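Local coordinates for phenazine biosynthesis protein PhzF family (Enterococcus faecalis, PDB 1S7J) that probably acts as an isomerase of the PhzF family, which shares its fold with diaminopimelate epimerase, at residues A[140-143]-A[144-148]; A[216-220]-A[221-225]; A[32-35]-A[36-40]. All blocks are in the same frame, centred on the assembly; numbering follows the deposited sequence.

Contact 1 of 3, residues A[140-143]-A[144-148]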
ATOM      1  N   ALA A 140      17.535  10.876   8.649  1.00 55.96           N
ATOM      2  CA  ALA A 140      17.281  10.650   7.228  1.00 57.65           C
ATOM      3  C   ALA A 140      17.910   9.333   6.784  1.00 56.43           C
ATOM      4  O   ALA A 140      18.957   8.930   7.301  1.00 55.84           O
ATOM      5  CB  ALA A 140      17.813  11.809   6.403  1.00 56.10           C
ATOM      6  N   TYR A 141      17.232   8.638   5.867  1.00 53.44           N
ATOM      7  CA  TYR A 141      17.694   7.354   5.344  1.00 51.65           C
ATOM      8  C   TYR A 141      17.223   7.196   3.898  1.00 53.92           C
ATOM      9  O   TYR A 141      16.391   7.973   3.421  1.00 54.45           O
ATOM     10  CB  TYR A 141      17.127   6.207   6.179  1.00 45.54           C
ATOM     11  CG  TYR A 141      17.430   6.266   7.660  1.00 42.83           C
ATOM     12  CD1 TYR A 141      16.564   6.910   8.541  1.00 42.32           C
ATOM     13  CD2 TYR A 141      18.554   5.640   8.186  1.00 42.39           C
ATOM     14  CE1 TYR A 141      16.804   6.922   9.917  1.00 41.56           C
ATOM     15  CE2 TYR A 141      18.808   5.641   9.564  1.00 42.96           C
ATOM     16  CZ  TYR A 141      17.926   6.283  10.424  1.00 43.71           C
ATOM     17  OH  TYR A 141      18.159   6.258  11.793  1.00 38.04           O
ATOM     18  N   LEU A 142      17.769   6.209   3.193  1.00 54.04           N
ATOM     19  CA  LEU A 142      17.371   5.965   1.814  1.00 56.25           C
ATOM     20  C   LEU A 142      17.158   4.474   1.534  1.00 56.72           C
ATOM     21  O   LEU A 142      17.802   3.612   2.133  1.00 55.88           O
ATOM     22  CB  LEU A 142      18.402   6.570   0.833  1.00 56.95           C
ATOM     23  CG  LEU A 142      18.133   6.737  -0.695  1.00 60.12           C
ATOM     24  CD1 LEU A 142      18.498   5.475  -1.461  1.00 60.42           C
ATOM     25  CD2 LEU A 142      16.697   7.180  -0.986  1.00 60.01           C
ATOM     26  N   GLY A 143      16.185   4.208   0.691  1.00 55.63           N
ATOM     27  CA  GLY A 143      15.841   2.867   0.280  1.00 56.37           C
ATOM     28  C   GLY A 143      15.248   3.103  -1.080  1.00 57.77           C
ATOM     29  O   GLY A 143      15.878   3.774  -1.927  1.00 60.67           O
ATOM     30  N   ARG A 144      14.066   2.583  -1.339  1.00 57.76           N
ATOM     31  CA  ARG A 144      13.432   2.836  -2.616  1.00 57.72           C
ATOM     32  C   ARG A 144      13.014   4.314  -2.563  1.00 58.30           C
ATOM     33  O   ARG A 144      13.096   5.041  -3.561  1.00 58.62           O
ATOM     34  CB  ARG A 144      12.202   1.941  -2.822  1.00 58.32           C
ATOM     35  CG  ARG A 144      11.560   2.082  -4.203  1.00 58.59           C
ATOM     36  CD  ARG A 144      10.123   2.586  -4.119  1.00 57.75           C
ATOM     37  NE  ARG A 144       9.160   1.495  -3.987  1.00 62.26           N
ATOM     38  CZ  ARG A 144       8.169   1.437  -3.088  1.00 59.09           C
ATOM     39  NH1 ARG A 144       7.359   0.395  -3.101  1.00 61.60           N
ATOM     40  NH2 ARG A 144       8.006   2.384  -2.181  1.00 55.48           N
ATOM     41  N   ASP A 145      12.618   4.754  -1.358  1.00 58.25           N
ATOM     42  CA  ASP A 145      12.180   6.128  -1.107  1.00 53.95           C
ATOM     43  C   ASP A 145      12.991   6.785  -0.023  1.00 53.20           C
ATOM     44  O   ASP A 145      13.608   6.117   0.811  1.00 47.60           O
ATOM     45  CB  ASP A 145      10.728   6.144  -0.607  1.00 52.52           C
ATOM     46  CG  ASP A 145       9.868   5.119  -1.252  1.00 51.83           C
ATOM     47  OD1 ASP A 145       9.375   4.228  -0.527  1.00 50.33           O
ATOM     48  OD2 ASP A 145       9.670   5.197  -2.481  1.00 49.37           O
ATOM     49  N   LEU A 146      12.955   8.114   0.006  1.00 54.05           N
ATOM     50  CA  LEU A 146      13.634   8.859   1.042  1.00 54.69           C
ATOM     51  C   LEU A 146      12.874   8.506   2.323  1.00 53.06           C
ATOM     52  O   LEU A 146      11.674   8.239   2.271  1.00 56.28           O
ATOM     53  CB  LEU A 146      13.601  10.349   0.745  1.00 56.52           C
ATOM     54  CG  LEU A 146      14.707  10.741  -0.242  1.00 58.53           C
ATOM     55  CD1 LEU A 146      14.407  12.085  -0.902  1.00 59.74           C
ATOM     56  CD2 LEU A 146      16.053  10.752   0.493  1.00 57.92           C
ATOM     57  N   PHE A 147      13.545   8.533   3.445  1.00 51.39           N
ATOM     58  CA  PHE A 147      12.936   8.124   4.696  1.00 51.07           C
ATOM     59  C   PHE A 147      13.302   9.104   5.806  1.00 53.03           C
ATOM     60  O   PHE A 147      14.402   9.051   6.345  1.00 53.45           O
ATOM     61  CB  PHE A 147      13.481   6.719   4.998  1.00 49.53           C
ATOM     62  CG  PHE A 147      12.874   6.044   6.170  1.00 44.05           C
ATOM     63  CD1 PHE A 147      11.943   5.026   5.989  1.00 39.54           C
ATOM     64  CD2 PHE A 147      13.277   6.359   7.469  1.00 43.64           C
ATOM     65  CE1 PHE A 147      11.428   4.322   7.076  1.00 37.34           C
ATOM     66  CE2 PHE A 147      12.768   5.662   8.564  1.00 40.35           C
ATOM     67  CZ  PHE A 147      11.839   4.641   8.365  1.00 40.45           C
ATOM     68  N   PHE A 148      12.372   9.985   6.155  1.00 51.64           N
ATOM     69  CA  PHE A 148      12.624  10.987   7.192  1.00 50.87           C
ATOM     70  C   PHE A 148      11.886  10.704   8.476  1.00 50.16           C
ATOM     71  O   PHE A 148      10.735  10.289   8.459  1.00 53.45           O
ATOM     72  CB  PHE A 148      12.230  12.371   6.682  1.00 48.74           C
ATOM     73  CG  PHE A 148      12.763  12.697   5.326  1.00 47.98           C
ATOM     74  CD1 PHE A 148      11.901  13.043   4.290  1.00 46.55           C
ATOM     75  CD2 PHE A 148      14.142  12.648   5.068  1.00 48.80           C
ATOM     76  CE1 PHE A 148      12.387  13.337   3.025  1.00 49.63           C
ATOM     77  CE2 PHE A 148      14.638  12.942   3.807  1.00 51.78           C
ATOM     78  CZ  PHE A 148      13.758  13.288   2.778  1.00 51.44           C
TER
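Different first torsions bring the rings of Tyr141 and Phe147 together on one face of a beta hairpin: in Phe147 CG stands anti to the backbone N (chi1 -174°), whereas in Tyr141 it lies beside it (chi1 -56°). The rings meet obliquely, their planes steeply turned and their centroids 5.7 Å apart, with Tyr141 CD1 3.5 Å from Phe147 CD2. CB of Phe147 also rests against the carbonyl oxygen of Tyr141. These two residues form an antiparallel hydrogen-bonded pair: Tyr141 N donates to Phe147 O at 2.9 Å, and Phe147 N returns a bond to Tyr141 O at the same length. On the other face, Ala140 and Phe148 make a non-hydrogen-bonded pair in which Ala140 CB meets the edge of the phenyl ring, 4.0 Å from Phe148 CD2. Further along that face, a methyl of each leucine touches, Leu142 CD2 to Leu146 CD2 at 3.9 Å. Gly143 N closes the turn on Asp145 O at 3.2 Å, the donor sitting above the carbonyl plane. Within the turn the Arg144 chain is bent, and its NH2 forms a salt bridge with Asp145 OD1 at 2.8 Å; NH1 is bonded to Ser205 OG. The Tyr141 hydroxyl is held by Glu139. The hairpin of strands 139-142 and 146-149 lies in a sheet, with strand 175-180 running parallel beside 146-149 and strand 121-122 antiparallel beside 139-142; helix 207-218 covers the Tyr141–Phe147 face through Tyr213, while Tyr129 of helix 127-133 meets the ring of Phe148.

Contact 2 of 3, residues A[216-220]-A[221-225]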
ATOM      1  N   LYS A 216      14.032  -2.500  14.865  1.00 60.40           N
ATOM      2  CA  LYS A 216      15.388  -2.354  15.367  1.00 63.74           C
ATOM      3  C   LYS A 216      15.449  -1.270  16.438  1.00 64.11           C
ATOM      4  O   LYS A 216      15.968  -1.494  17.527  1.00 64.46           O
ATOM      5  CB  LYS A 216      16.351  -2.006  14.220  1.00 66.07           C
ATOM      6  CG  LYS A 216      17.798  -1.807  14.672  1.00 68.74           C
ATOM      7  CD  LYS A 216      18.761  -1.660  13.493  1.00 70.93           C
ATOM      8  CE  LYS A 216      20.206  -1.516  13.983  1.00 73.17           C
ATOM      9  NZ  LYS A 216      21.198  -1.543  12.867  1.00 72.41           N
ATOM     10  N   ARG A 217      14.908  -0.097  16.118  1.00 64.81           N
ATOM     11  CA  ARG A 217      14.909   1.021  17.044  1.00 65.77           C
ATOM     12  C   ARG A 217      14.086   0.778  18.330  1.00 66.52           C
ATOM     13  O   ARG A 217      14.501   1.191  19.415  1.00 67.25           O
ATOM     14  CB  ARG A 217      14.427   2.295  16.343  1.00 66.47           C
ATOM     15  CG  ARG A 217      14.759   3.567  17.099  1.00 64.43           C
ATOM     16  CD  ARG A 217      13.524   4.417  17.334  1.00 63.72           C
ATOM     17  NE  ARG A 217      13.567   5.660  16.569  1.00 65.78           N
ATOM     18  CZ  ARG A 217      13.316   6.861  17.078  1.00 65.88           C
ATOM     19  NH1 ARG A 217      13.380   7.936  16.305  1.00 65.72           N
ATOM     20  NH2 ARG A 217      12.998   6.988  18.365  1.00 65.63           N
ATOM     21  N   LEU A 218      12.914   0.155  18.193  1.00 67.28           N
ATOM     22  CA  LEU A 218      12.062  -0.124  19.362  1.00 68.85           C
ATOM     23  C   LEU A 218      12.379  -1.457  20.006  1.00 70.53           C
ATOM     24  O   LEU A 218      11.931  -1.736  21.133  1.00 68.70           O
ATOM     25  CB  LEU A 218      10.580  -0.076  18.980  1.00 69.36           C
ATOM     26  CG  LEU A 218       9.999   1.286  18.612  1.00 69.96           C
ATOM     27  CD1 LEU A 218       8.503   1.162  18.386  1.00 67.99           C
ATOM     28  CD2 LEU A 218      10.288   2.289  19.724  1.00 71.19           C
ATOM     29  N   ASN A 219      13.125  -2.287  19.284  1.00 73.77           N
ATOM     30  CA  ASN A 219      13.538  -3.613  19.751  1.00 76.90           C
ATOM     31  C   ASN A 219      12.322  -4.533  19.976  1.00 76.33           C
ATOM     32  O   ASN A 219      12.057  -4.987  21.097  1.00 76.72           O
ATOM     33  CB  ASN A 219      14.371  -3.477  21.038  1.00 80.48           C
ATOM     34  CG  ASN A 219      15.337  -4.622  21.241  1.00 82.67           C
ATOM     35  OD1 ASN A 219      15.676  -4.968  22.377  1.00 84.24           O
ATOM     36  ND2 ASN A 219      15.817  -5.214  20.139  1.00 82.76           N
ATOM     37  N   GLN A 220      11.581  -4.789  18.891  1.00 74.44           N
ATOM     38  CA  GLN A 220      10.388  -5.651  18.938  1.00 71.46           C
ATOM     39  C   GLN A 220      10.246  -6.504  17.680  1.00 70.00           C
ATOM     40  O   GLN A 220      10.838  -6.204  16.630  1.00 68.18           O
ATOM     41  CB  GLN A 220       9.124  -4.807  19.109  1.00 70.12           C
ATOM     42  CG  GLN A 220       9.071  -4.033  20.409  1.00 72.59           C
ATOM     43  CD  GLN A 220       7.920  -3.051  20.473  1.00 72.47           C
ATOM     44  OE1 GLN A 220       7.673  -2.440  21.512  1.00 73.66           O
ATOM     45  NE2 GLN A 220       7.212  -2.887  19.364  1.00 71.34           N
ATOM     46  N   THR A 221       9.486  -7.589  17.808  1.00 68.42           N
ATOM     47  CA  THR A 221       9.223  -8.496  16.687  1.00 68.48           C
ATOM     48  C   THR A 221       7.888  -8.090  16.080  1.00 64.41           C
ATOM     49  O   THR A 221       7.686  -8.184  14.867  1.00 62.27           O
ATOM     50  CB  THR A 221       9.113  -9.973  17.160  1.00 71.05           C
ATOM     51  OG1 THR A 221      10.313 -10.349  17.850  1.00 73.49           O
ATOM     52  CG2 THR A 221       8.899 -10.904  15.959  1.00 74.73           C
ATOM     53  N   THR A 222       6.971  -7.654  16.942  1.00 61.78           N
ATOM     54  CA  THR A 222       5.653  -7.219  16.509  1.00 59.93           C
ATOM     55  C   THR A 222       5.389  -5.765  16.868  1.00 58.07           C
ATOM     56  O   THR A 222       5.691  -5.316  17.982  1.00 60.34           O
ATOM     57  CB  THR A 222       4.530  -8.116  17.081  1.00 60.23           C
ATOM     58  OG1 THR A 222       4.660  -8.221  18.510  1.00 62.02           O
ATOM     59  CG2 THR A 222       4.600  -9.498  16.465  1.00 62.19           C
ATOM     60  N   LEU A 223       4.867  -5.017  15.904  1.00 55.14           N
ATOM     61  CA  LEU A 223       4.566  -3.617  16.096  1.00 49.62           C
ATOM     62  C   LEU A 223       3.210  -3.245  15.534  1.00 47.04           C
ATOM     63  O   LEU A 223       2.737  -3.852  14.571  1.00 44.22           O
ATOM     64  CB  LEU A 223       5.620  -2.738  15.411  1.00 51.46           C
ATOM     65  CG  LEU A 223       7.096  -2.919  15.722  1.00 53.11           C
ATOM     66  CD1 LEU A 223       7.791  -3.513  14.505  1.00 53.56           C
ATOM     67  CD2 LEU A 223       7.709  -1.575  16.074  1.00 55.39           C
ATOM     68  N   SER A 224       2.588  -2.256  16.142  1.00 44.00           N
ATOM     69  CA  SER A 224       1.311  -1.749  15.691  1.00 42.16           C
ATOM     70  C   SER A 224       1.633  -0.432  14.941  1.00 39.20           C
ATOM     71  O   SER A 224       2.484   0.350  15.388  1.00 37.60           O
ATOM     72  CB  SER A 224       0.366  -1.518  16.881  1.00 44.33           C
ATOM     73  OG  SER A 224       1.043  -0.940  17.997  1.00 51.60           O
ATOM     74  N   ALA A 225       1.022  -0.234  13.785  1.00 35.90           N
ATOM     75  CA  ALA A 225       1.278   0.961  12.996  1.00 31.39           C
ATOM     76  C   ALA A 225       0.008   1.620  12.473  1.00 35.05           C
ATOM     77  O   ALA A 225      -1.061   1.003  12.439  1.00 36.57           O
ATOM     78  CB  ALA A 225       2.194   0.629  11.845  1.00 30.14           C
TER
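Leu218 and Leu223 supply the apolar part of this turn, where the chain leaves helix 207-218 and enters strand 222-227. Their branches meet at an angle, Leu218 CD1 lying 3.7 Å from Leu223 CD2. In Leu223 CG sits beside the backbone N (chi1 -54°), a setting that carries the branched end back toward the helix although the CB bond itself is not aimed there. The same CD2 methyl is touched by an amide: Gln220 NE2 lies 3.6 Å from Leu223 CD2, and Leu223 CG is equally near this nitrogen. The leucine end is thus flanked by a methyl from the helix and by the glutamine of the connection.

Polar contacts centre on Gln220. Its chain is extended beyond CG (chi2 172°) and runs alongside the start of the strand, putting NE2 3.2 Å from Thr222 O. The firm partner of NE2 is OD2 of Asp185, which also accepts a bond from Ser224 N. One carboxylate oxygen therefore ties both the connecting residue and the strand to the loop before strand 186-192, and Asp185 is touched by both leucines as well.

The backbone turns at Asn219, the first residue to leave helical angles, with positive phi (63°); Gln220 follows in an extended conformation. The arrangement is a tight helix-to-strand connection at the protein surface: it passes the chain from the end of helix 207-218 into strand 222-227, which runs parallel to strand 186-192 and antiparallel to strand 234-240.

Contact 3 of 3, residues A[32-35]-A[36-40]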
ATOM      1  N   GLU A  32      -5.597  -6.326 -23.159  1.00 26.67           N
ATOM      2  CA  GLU A  32      -4.839  -5.323 -22.406  1.00 29.20           C
ATOM      3  C   GLU A  32      -5.510  -3.948 -22.456  1.00 28.44           C
ATOM      4  O   GLU A  32      -5.637  -3.270 -21.424  1.00 28.83           O
ATOM      5  CB  GLU A  32      -3.408  -5.248 -22.970  1.00 28.62           C
ATOM      6  CG  GLU A  32      -2.790  -3.838 -23.071  1.00 48.83           C
ATOM      7  CD  GLU A  32      -2.173  -3.347 -21.770  1.00 58.89           C
ATOM      8  OE1 GLU A  32      -2.089  -2.105 -21.582  1.00 65.38           O
ATOM      9  OE2 GLU A  32      -1.752  -4.192 -20.943  1.00 66.70           O
ATOM     10  N   ALA A  33      -5.929  -3.549 -23.659  1.00 30.47           N
ATOM     11  CA  ALA A  33      -6.574  -2.256 -23.895  1.00 31.19           C
ATOM     12  C   ALA A  33      -7.821  -2.063 -23.035  1.00 31.15           C
ATOM     13  O   ALA A  33      -7.980  -1.040 -22.359  1.00 30.95           O
ATOM     14  CB  ALA A  33      -6.929  -2.123 -25.371  1.00 27.15           C
ATOM     15  N   VAL A  34      -8.702  -3.046 -23.063  1.00 28.14           N
ATOM     16  CA  VAL A  34      -9.927  -2.993 -22.301  1.00 27.98           C
ATOM     17  C   VAL A  34      -9.684  -2.826 -20.813  1.00 27.18           C
ATOM     18  O   VAL A  34     -10.426  -2.110 -20.133  1.00 27.64           O
ATOM     19  CB  VAL A  34     -10.766  -4.239 -22.524  1.00 28.31           C
ATOM     20  CG1 VAL A  34     -12.060  -4.151 -21.741  1.00 23.23           C
ATOM     21  CG2 VAL A  34     -11.039  -4.419 -24.006  1.00 28.84           C
ATOM     22  N   MET A  35      -8.695  -3.526 -20.289  1.00 23.10           N
ATOM     23  CA  MET A  35      -8.379  -3.441 -18.879  1.00 24.11           C
ATOM     24  C   MET A  35      -7.821  -2.069 -18.514  1.00 20.80           C
ATOM     25  O   MET A  35      -8.010  -1.586 -17.390  1.00 21.10           O
ATOM     26  CB  MET A  35      -7.400  -4.545 -18.484  1.00 24.13           C
ATOM     27  CG  MET A  35      -7.983  -5.949 -18.587  1.00 25.17           C
ATOM     28  SD  MET A  35      -6.974  -7.185 -17.725  1.00 23.83           S
ATOM     29  CE  MET A  35      -5.968  -7.755 -19.105  1.00 20.17           C
ATOM     30  N   GLN A  36      -7.082  -1.475 -19.446  1.00 22.48           N
ATOM     31  CA  GLN A  36      -6.506  -0.150 -19.256  1.00 18.38           C
ATOM     32  C   GLN A  36      -7.647   0.855 -19.221  1.00 19.07           C
ATOM     33  O   GLN A  36      -7.724   1.708 -18.335  1.00 17.08           O
ATOM     34  CB  GLN A  36      -5.585   0.196 -20.426  1.00 25.33           C
ATOM     35  CG  GLN A  36      -4.918   1.562 -20.295  1.00 20.08           C
ATOM     36  CD  GLN A  36      -3.920   1.603 -19.152  1.00 27.29           C
ATOM     37  OE1 GLN A  36      -2.761   1.208 -19.318  1.00 33.30           O
ATOM     38  NE2 GLN A  36      -4.361   2.067 -17.976  1.00 30.94           N
ATOM     39  N   ASN A  37      -8.533   0.731 -20.197  1.00 18.86           N
ATOM     40  CA  ASN A  37      -9.684   1.609 -20.329  1.00 19.18           C
ATOM     41  C   ASN A  37     -10.594   1.557 -19.129  1.00 21.10           C
ATOM     42  O   ASN A  37     -11.200   2.561 -18.762  1.00 18.58           O
ATOM     43  CB  ASN A  37     -10.460   1.291 -21.606  1.00 16.20           C
ATOM     44  CG  ASN A  37      -9.852   1.946 -22.842  1.00 17.78           C
ATOM     45  OD1 ASN A  37     -10.048   1.470 -23.963  1.00 21.18           O
ATOM     46  ND2 ASN A  37      -9.160   3.052 -22.638  1.00 23.16           N
ATOM     47  N   ILE A  38     -10.712   0.390 -18.511  1.00 21.40           N
ATOM     48  CA  ILE A  38     -11.544   0.257 -17.326  1.00 17.01           C
ATOM     49  C   ILE A  38     -10.946   1.023 -16.184  1.00 21.30           C
ATOM     50  O   ILE A  38     -11.667   1.615 -15.382  1.00 23.23           O
ATOM     51  CB  ILE A  38     -11.709  -1.227 -16.905  1.00 18.84           C
ATOM     52  CG1 ILE A  38     -12.620  -1.953 -17.883  1.00 16.96           C
ATOM     53  CG2 ILE A  38     -12.255  -1.323 -15.494  1.00  4.48           C
ATOM     54  CD1 ILE A  38     -12.642  -3.432 -17.697  1.00 16.91           C
ATOM     55  N   ALA A  39      -9.600   1.006 -16.100  1.00 24.01           N
ATOM     56  CA  ALA A  39      -8.878   1.703 -15.028  1.00 24.78           C
ATOM     57  C   ALA A  39      -8.975   3.212 -15.198  1.00 27.13           C
ATOM     58  O   ALA A  39      -8.999   3.967 -14.220  1.00 28.02           O
ATOM     59  CB  ALA A  39      -7.428   1.258 -15.005  1.00 14.59           C
ATOM     60  N   ILE A  40      -8.981   3.661 -16.444  1.00 24.97           N
ATOM     61  CA  ILE A  40      -9.094   5.079 -16.739  1.00 29.23           C
ATOM     62  C   ILE A  40     -10.494   5.513 -16.327  1.00 29.90           C
ATOM     63  O   ILE A  40     -10.679   6.501 -15.604  1.00 32.90           O
ATOM     64  CB  ILE A  40      -8.907   5.349 -18.248  1.00 25.57           C
ATOM     65  CG1 ILE A  40      -7.481   4.986 -18.669  1.00 27.41           C
ATOM     66  CG2 ILE A  40      -9.192   6.797 -18.564  1.00 32.02           C
ATOM     67  CD1 ILE A  40      -7.238   5.069 -20.161  1.00 24.03           C
TER
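Val34 and Ile38 meet one turn apart on helix 32-42, the helix of a beta-alpha-beta unit that connects the parallel strands 19-25 and 47-53. Their side chains slant across one another, and the contact is between branch ends: Val34 CG1 approaches Ile38 CD1 at 4.1 Å. With CG1 anti to the backbone N (chi1 -179°), Val34 sends this methyl forward along the helix, while Ile38 keeps CG1 beside its own N and its chain folds back over the preceding turn. In doing so it lies against the carbonyl of Val34, with CG1 of Ile38 3.1 Å from Val34 O.

On another side of the helix Glu32 and Gln36 lie side by side and point the same way. Their flat ends are strongly twisted against each other, carboxylate and amide planes being 68° apart. The two OE1 atoms of Glu32 and Gln36 stay 4.1 Å from each other, a loose approach of two oxygens. Gln36 NE2 turns to the backbone oxygen of Thr63 in a weak hydrogen bond. Glu32 OE2 lies close to the like-charged Glu67, which might raise the proton affinity of either acid.

Met35 faces inward with its chain bent at the last torsion; Phe49 of strand 47-53 and Phe62 of strand 56-62 pack against it, and Phe49 also reaches Ile38. The helix is thereby seated on the sheet. Asn37 lies with its CB over the carbonyl of Ala33, at 3.5 Å from Ala33 O. Under these side chains run the i to i+4 bonds: Gln36 N reaches Glu32 O at 3.0 Å, and the straightest of them joins Asn37 N to Ala33 O at 2.8 Å, with an angle of 167° at the hydrogen.

How the contacts relate
The three contacts follow one another along the chain in the order 3, 1, 2, and none touches another. Contacts 1 and 2 are neighbours, their centres about 18 Å apart and their nearest atoms about 7 Å apart; helix 207-218, which covers the hairpin of contact 1, ends in contact 2. Contact 3 stands well away, its centre about 33 Å from that of contact 1 and about 40 Å from that of contact 2, on the opposite side of the chain's centre from the latter. Glu46, the predicted active-site residue, lies between: its side chain is about 7 Å from that of Ala39 in contact 3 and about 10 Å from that of Arg144 in contact 1, whereas contact 2 is remote.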